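Local atomic coordinates of ribosomal RNA processing protein 6 (Trypanosoma brucei brucei, PDB entry 4NLC), a protein that probably degrades and trims RNA from its 3' end as an exosome-associated exoribonuclease, the catalytic core pairing an exonuclease domain with an HRDC domain. Residues S321-I325 / K338-P342; S314-H318 / S344-R348; E297-W301 / K353-I357. The protein carries 1 engineered substitution. All coordinates share one frame; numbering follows the deposited sequence.

Interaction 1. Residues S321-I325 / K338-P342. Engineered in segment 321-325: Ser321 (natural residue Cys).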
# COMPACT_ATOMS: atom_id res chain seq x y z
N SER A 321 -11.92 -22.60 -5.40
CA SER A 321 -11.50 -23.85 -4.75
C SER A 321 -12.21 -24.07 -3.43
O SER A 321 -12.51 -25.21 -3.09
CB SER A 321 -9.98 -23.90 -4.57
OG SER A 321 -9.33 -24.06 -5.81
N VAL A 322 -12.50 -22.98 -2.70
CA VAL A 322 -13.24 -22.99 -1.44
C VAL A 322 -14.66 -23.49 -1.76
O VAL A 322 -15.15 -24.42 -1.11
CB VAL A 322 -13.26 -21.59 -0.78
CG1 VAL A 322 -14.23 -21.54 0.40
CG2 VAL A 322 -11.87 -21.17 -0.35
N LEU A 323 -15.27 -22.90 -2.81
CA LEU A 323 -16.59 -23.28 -3.26
C LEU A 323 -16.63 -24.68 -3.80
O LEU A 323 -17.55 -25.41 -3.48
CB LEU A 323 -17.16 -22.30 -4.27
CG LEU A 323 -18.66 -22.09 -4.14
CD1 LEU A 323 -18.97 -21.02 -3.09
CD2 LEU A 323 -19.27 -21.75 -5.49
N SER A 324 -15.57 -25.10 -4.50
CA SER A 324 -15.45 -26.45 -5.06
C SER A 324 -15.48 -27.53 -3.96
O SER A 324 -16.14 -28.54 -4.13
CB SER A 324 -14.18 -26.57 -5.88
OG SER A 324 -14.28 -27.71 -6.70
N ILE A 325 -14.77 -27.30 -2.84
CA ILE A 325 -14.72 -28.25 -1.73
C ILE A 325 -16.10 -28.33 -1.10
O ILE A 325 -16.63 -29.42 -0.94
CB ILE A 325 -13.61 -27.88 -0.70
CG1 ILE A 325 -12.20 -28.06 -1.31
CG2 ILE A 325 -13.76 -28.71 0.61
CD1 ILE A 325 -11.06 -27.62 -0.42
N LYS A 338 -7.73 -32.21 -6.04
CA LYS A 338 -8.37 -31.88 -7.32
C LYS A 338 -9.11 -30.52 -7.22
O LYS A 338 -8.87 -29.64 -8.05
CB LYS A 338 -9.33 -33.00 -7.74
CG LYS A 338 -8.64 -34.19 -8.38
CD LYS A 338 -9.64 -35.09 -9.08
CE LYS A 338 -9.02 -36.36 -9.61
NZ LYS A 338 -10.04 -37.34 -10.07
N CYS A 339 -9.96 -30.34 -6.19
CA CYS A 339 -10.70 -29.10 -5.94
C CYS A 339 -9.78 -27.87 -5.83
O CYS A 339 -10.12 -26.81 -6.36
CB CYS A 339 -11.57 -29.24 -4.69
SG CYS A 339 -12.81 -30.56 -4.77
N CYS A 340 -8.63 -28.03 -5.15
CA CYS A 340 -7.65 -26.98 -4.83
C CYS A 340 -6.66 -26.60 -5.96
O CYS A 340 -5.79 -25.78 -5.70
CB CYS A 340 -6.89 -27.36 -3.56
SG CYS A 340 -7.94 -27.50 -2.10
N SER A 341 -6.76 -27.19 -7.16
CA SER A 341 -5.82 -26.89 -8.26
C SER A 341 -5.88 -25.40 -8.68
O SER A 341 -6.99 -24.91 -8.90
CB SER A 341 -6.08 -27.80 -9.46
OG SER A 341 -6.14 -29.17 -9.09
N PRO A 342 -4.75 -24.64 -8.76
CA PRO A 342 -3.34 -25.02 -8.50
C PRO A 342 -3.02 -25.19 -7.02
O PRO A 342 -3.30 -24.30 -6.22
CB PRO A 342 -2.53 -23.89 -9.17
CG PRO A 342 -3.44 -22.70 -9.14
CD PRO A 342 -4.86 -23.22 -9.16
O HOH W 1 -6.27 -23.06 -5.56

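Interaction 2. Residues S314-H318 / S344-R348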
# COMPACT_ATOMS: atom_id res chain seq x y z
N SER A 314 -5.58 -15.81 -1.22
CA SER A 314 -5.58 -16.24 -2.63
C SER A 314 -4.35 -17.09 -2.99
O SER A 314 -4.46 -17.98 -3.82
CB SER A 314 -5.70 -15.05 -3.57
OG SER A 314 -6.97 -14.44 -3.43
N ALA A 315 -3.20 -16.84 -2.35
CA ALA A 315 -2.01 -17.64 -2.61
C ALA A 315 -2.11 -19.03 -1.91
O ALA A 315 -1.43 -19.97 -2.31
CB ALA A 315 -0.75 -16.89 -2.17
N VAL A 316 -2.95 -19.14 -0.88
CA VAL A 316 -3.16 -20.44 -0.22
C VAL A 316 -4.05 -21.31 -1.14
O VAL A 316 -3.69 -22.45 -1.47
CB VAL A 316 -3.78 -20.28 1.21
CG1 VAL A 316 -4.27 -21.62 1.76
CG2 VAL A 316 -2.78 -19.64 2.16
N MET A 317 -5.20 -20.74 -1.55
CA MET A 317 -6.23 -21.43 -2.31
C MET A 317 -7.08 -20.39 -3.03
O MET A 317 -7.51 -19.42 -2.40
CB MET A 317 -7.09 -22.14 -1.24
CG MET A 317 -7.97 -23.25 -1.70
SD MET A 317 -9.19 -23.66 -0.40
CE MET A 317 -8.13 -24.23 0.90
N HIS A 318 -7.39 -20.60 -4.31
CA HIS A 318 -8.28 -19.69 -5.04
C HIS A 318 -9.69 -19.74 -4.42
O HIS A 318 -10.08 -20.76 -3.88
CB HIS A 318 -8.32 -20.04 -6.54
CG HIS A 318 -9.00 -19.00 -7.38
ND1 HIS A 318 -10.38 -18.97 -7.51
CD2 HIS A 318 -8.47 -17.99 -8.10
CE1 HIS A 318 -10.65 -17.95 -8.31
NE2 HIS A 318 -9.53 -17.33 -8.70
N SER A 344 -1.24 -25.25 -3.59
CA SER A 344 -0.17 -24.59 -2.85
C SER A 344 0.48 -25.58 -1.88
O SER A 344 -0.08 -26.65 -1.61
CB SER A 344 -0.70 -23.37 -2.09
OG SER A 344 -1.43 -23.76 -0.94
N VAL A 345 1.65 -25.23 -1.34
CA VAL A 345 2.35 -26.04 -0.35
C VAL A 345 1.48 -26.12 0.92
O VAL A 345 1.24 -27.22 1.41
CB VAL A 345 3.80 -25.54 -0.12
CG1 VAL A 345 4.40 -26.09 1.18
CG2 VAL A 345 4.69 -25.90 -1.31
N ALA A 346 0.90 -24.98 1.37
CA ALA A 346 -0.00 -24.87 2.52
C ALA A 346 -1.13 -25.93 2.46
O ALA A 346 -1.36 -26.64 3.45
CB ALA A 346 -0.60 -23.46 2.60
N VAL A 347 -1.78 -26.06 1.29
CA VAL A 347 -2.85 -27.03 1.05
C VAL A 347 -2.30 -28.47 1.04
O VAL A 347 -2.87 -29.34 1.71
CB VAL A 347 -3.65 -26.69 -0.24
CG1 VAL A 347 -4.46 -27.89 -0.74
CG2 VAL A 347 -4.55 -25.47 -0.03
N ARG A 348 -1.21 -28.71 0.29
CA ARG A 348 -0.61 -30.06 0.19
C ARG A 348 -0.16 -30.58 1.56
O ARG A 348 -0.44 -31.73 1.88
CB ARG A 348 0.54 -30.09 -0.82
CG ARG A 348 0.98 -31.52 -1.20
CD ARG A 348 1.81 -31.58 -2.47
NE ARG A 348 0.99 -31.47 -3.68
CZ ARG A 348 0.39 -32.49 -4.30
NH1 ARG A 348 0.49 -33.72 -3.81
NH2 ARG A 348 -0.32 -32.28 -5.39
O HOH W 2 -3.98 -24.68 -3.28

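Interaction 3. Residues E297-W301 / K353-I357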
# COMPACT_ATOMS: atom_id res chain seq x y z
N GLU A 297 -16.02 -23.08 7.12
CA GLU A 297 -14.87 -23.70 7.78
C GLU A 297 -13.63 -23.73 6.87
O GLU A 297 -12.54 -23.48 7.37
CB GLU A 297 -15.21 -25.09 8.34
CG GLU A 297 -16.26 -25.11 9.45
CD GLU A 297 -15.85 -24.52 10.78
OE1 GLU A 297 -14.76 -24.87 11.29
OE2 GLU A 297 -16.64 -23.73 11.34
N ILE A 298 -13.78 -24.04 5.56
CA ILE A 298 -12.66 -24.01 4.61
C ILE A 298 -12.13 -22.55 4.50
O ILE A 298 -10.93 -22.33 4.54
CB ILE A 298 -13.02 -24.59 3.21
CG1 ILE A 298 -13.32 -26.13 3.26
CG2 ILE A 298 -11.93 -24.24 2.17
CD1 ILE A 298 -12.10 -27.09 3.60
N PHE A 299 -13.05 -21.58 4.41
CA PHE A 299 -12.70 -20.18 4.32
C PHE A 299 -11.96 -19.71 5.57
O PHE A 299 -10.98 -18.98 5.46
CB PHE A 299 -13.93 -19.30 4.00
CG PHE A 299 -13.53 -17.88 3.62
CD1 PHE A 299 -13.29 -16.92 4.60
CD2 PHE A 299 -13.32 -17.54 2.29
CE1 PHE A 299 -12.88 -15.63 4.25
CE2 PHE A 299 -12.93 -16.24 1.95
CZ PHE A 299 -12.70 -15.30 2.93
N ASN A 300 -12.42 -20.13 6.76
CA ASN A 300 -11.78 -19.74 8.02
C ASN A 300 -10.44 -20.41 8.18
O ASN A 300 -9.51 -19.76 8.66
CB ASN A 300 -12.69 -19.95 9.22
CG ASN A 300 -13.79 -18.93 9.23
OD1 ASN A 300 -13.79 -17.99 8.42
ND2 ASN A 300 -14.74 -19.07 10.12
N TRP A 301 -10.32 -21.67 7.71
CA TRP A 301 -9.05 -22.38 7.70
C TRP A 301 -8.07 -21.66 6.73
O TRP A 301 -6.89 -21.49 7.05
CB TRP A 301 -9.23 -23.84 7.26
CG TRP A 301 -7.91 -24.54 7.18
CD1 TRP A 301 -7.22 -25.11 8.21
CD2 TRP A 301 -7.02 -24.54 6.05
NE1 TRP A 301 -5.97 -25.49 7.79
CE2 TRP A 301 -5.82 -25.17 6.47
CE3 TRP A 301 -7.12 -24.10 4.72
CZ2 TRP A 301 -4.75 -25.39 5.59
CZ3 TRP A 301 -6.05 -24.31 3.86
CH2 TRP A 301 -4.88 -24.95 4.29
N LYS A 353 -6.19 -32.06 7.18
CA LYS A 353 -6.99 -31.10 7.95
C LYS A 353 -8.21 -30.65 7.11
O LYS A 353 -9.32 -30.57 7.65
CB LYS A 353 -6.12 -29.88 8.36
CG LYS A 353 -6.83 -28.89 9.29
CD LYS A 353 -6.01 -28.59 10.56
CE LYS A 353 -4.95 -27.52 10.37
NZ LYS A 353 -4.22 -27.24 11.64
N LEU A 354 -8.01 -30.36 5.80
CA LEU A 354 -9.09 -29.96 4.89
C LEU A 354 -10.07 -31.12 4.75
O LEU A 354 -11.29 -30.91 4.78
CB LEU A 354 -8.55 -29.56 3.51
CG LEU A 354 -7.68 -28.33 3.42
CD1 LEU A 354 -7.02 -28.24 2.07
CD2 LEU A 354 -8.48 -27.09 3.65
N LEU A 355 -9.53 -32.33 4.64
CA LEU A 355 -10.29 -33.58 4.57
C LEU A 355 -11.07 -33.83 5.87
O LEU A 355 -12.20 -34.31 5.81
CB LEU A 355 -9.31 -34.74 4.27
CG LEU A 355 -9.89 -36.13 4.07
CD1 LEU A 355 -10.99 -36.13 3.03
CD2 LEU A 355 -8.80 -37.12 3.70
N GLN A 356 -10.51 -33.45 7.03
CA GLN A 356 -11.21 -33.62 8.31
C GLN A 356 -12.43 -32.68 8.40
O GLN A 356 -13.49 -33.09 8.91
CB GLN A 356 -10.25 -33.42 9.51
CG GLN A 356 -10.74 -34.10 10.80
CD GLN A 356 -11.19 -35.53 10.58
OE1 GLN A 356 -10.43 -36.41 10.13
NE2 GLN A 356 -12.45 -35.77 10.86
N ILE A 357 -12.27 -31.44 7.87
CA ILE A 357 -13.32 -30.41 7.81
C ILE A 357 -14.54 -30.98 7.08
O ILE A 357 -15.66 -30.87 7.59
CB ILE A 357 -12.81 -29.08 7.17
CG1 ILE A 357 -11.90 -28.30 8.16
CG2 ILE A 357 -13.99 -28.19 6.68
CD1 ILE A 357 -11.02 -27.15 7.52

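Interaction 1. Residues S321-I325 / K338-P342
Ser321 and Cys340 bring their CA atoms to 5.0 Å of each other where helix 319-328 passes the C-terminal end of helix 333-339 and the turn that follows it. The engineered Ser321, a cysteine in the natural sequence, has its OG beside the backbone N (chi1 -71°), from where it donates to Cys339 O at 2.9 Å. The approach makes an angle of 131° at the oxygen and is tilted 17° from the carbonyl plane. Water 1 adds to the polar side, donating to Ser321 OG and, at 2.8 Å, to Cys340 O. One helical turn on from Ser321, Ser324 and Ile325 meet the CB of Cys339, with Ile325 CG1 at 3.6 Å and Ser324 OG at 3.7 Å. Ile325 then reaches farther across with its terminal CD1, which meets Cys340 SG at 3.5 Å. Ser341 OG turns back to donate to Lys338 O at 3.0 Å, tying down the turn before the cis peptide bond of Pro342. The disulfide seen in this protein between Cys340 and the natural cysteine at Ser321 is absent here; the contact joins helix 319-328 to the end of helix 333-339 and its turn in the helical HRDC domain.

Interaction 2. Residues S314-H318 / S344-R348
Val347 and Met317 meet at the apolar centre of this contact, Val347 CG2 lying 3.9 Å from Met317 CE. The two side chains cross at about a right angle, and the bend at chi3 (-64°) of an otherwise extended methionine chain turns its terminal methyl toward the valine. Val316 adds a looser layer beside them: its CG1, anti to the backbone N, is 4.2 Å from Ala346 CB and a little farther from Val347 CG2. Trp301 of helix 289-309 touches both Val316 and Met317, while Leu354 of helix 351-359 touches Met317 and Val347, so the apolar patch runs on into the interior of the HRDC domain. The contact joins two short elements of that helical domain, the end of helix 313-316 and the start of helix 345-349. Met317 has already left helical geometry, and its carbonyl oxygen receives a hydrogen bond from Arg302. Outward from the methyl groups, Val316 O is the polar meeting point. Ser344 OG donates to it at 2.7 Å, in the carbonyl plane and on a lone pair, with an angle of 130° at the oxygen. Ser344 is the N-cap residue of helix 345-349, and the same OG makes the capping bond, accepting from Val347 N at 3.2 Å with an N-H...O angle of 163°. One hydroxyl thus serves as donor across the contact and as acceptor within its own helix. At the edge, water 2 accepts a hydrogen bond from Ser344 N at 2.8 Å and lies 2.9 Å from Val316 O, to which it may donate.

Interaction 3. Residues E297-W301 / K353-I357
The indole of Trp301 receives Leu354 on one face and Lys353 at its edge. Leu354 CD2 stands 3.8 Å from the centroid of the six-membered ring, 24° off the ring normal, which makes it a CH-pi contact; the methyl is displaced toward the rim, and its nearest ring atom is Trp301 CE3 at 3.5 Å. Near the ring plane, the aliphatic part of Lys353 passes the pyrrole edge, bringing CE to 3.4 Å from Trp301 NE1. Bends at chi2 and chi3 fold the lysine chain along this edge, so that methylene groups rather than the amino group meet the indole. Ile357 approaches at a slant, its CD1 3.8 Å from Trp301 CB, close to where the ring leaves the backbone. With CG anti to the backbone N (chi1 177°), Trp301 carries its ring outward from helix 289-309 to the side of helix 351-359. Away from the indole, Ile298 CD1 makes a second apolar point, 3.6 Å from Leu354 CD2 and slightly farther from Ile357 CG2. Ile357 CG2 also reaches Glu297 CB at 3.7 Å, so the acidic residue takes part through its aliphatic base. The local helix axes run nearly antiparallel, 153° between their directions and 10.4 Å apart at closest approach. Met317 touches Ile298, Trp301 and Leu354, continuing the packing inward. Methyl, methylene and aromatic surfaces carry the contact between these helix segments, and the charged residues, Glu297 and Lys353, contribute carbon atoms at its exposed margin. The chemistry therefore implies cohesion by shape and dispersion between helices 289-309 and 351-359, with no polar pairing between segments 297-301 and 353-357.

In the fold
All three contacts lie within the HRDC domain and are nested along the chain: interaction 1 inside the loop closed by interaction 2, and that inside interaction 3. Each joins a different pair of helices (319-328 with 333-339, 313-316 with 345-349, 289-309 with 351-359), and these pairs pack on one another. Interaction 1 is mainly buried, yet has a polar bond and a water; interaction 2, partly buried, divides into methyl packing and a hydroxyl that bonds across while capping its own helix; interaction 3, with charged residues at its exposed margin, is apolar and aromatic. Met317 touches Val322 and Trp301, Cys340 SG packs on Val347 CG1, and Ile325 CG2 meets Ile298 CG1.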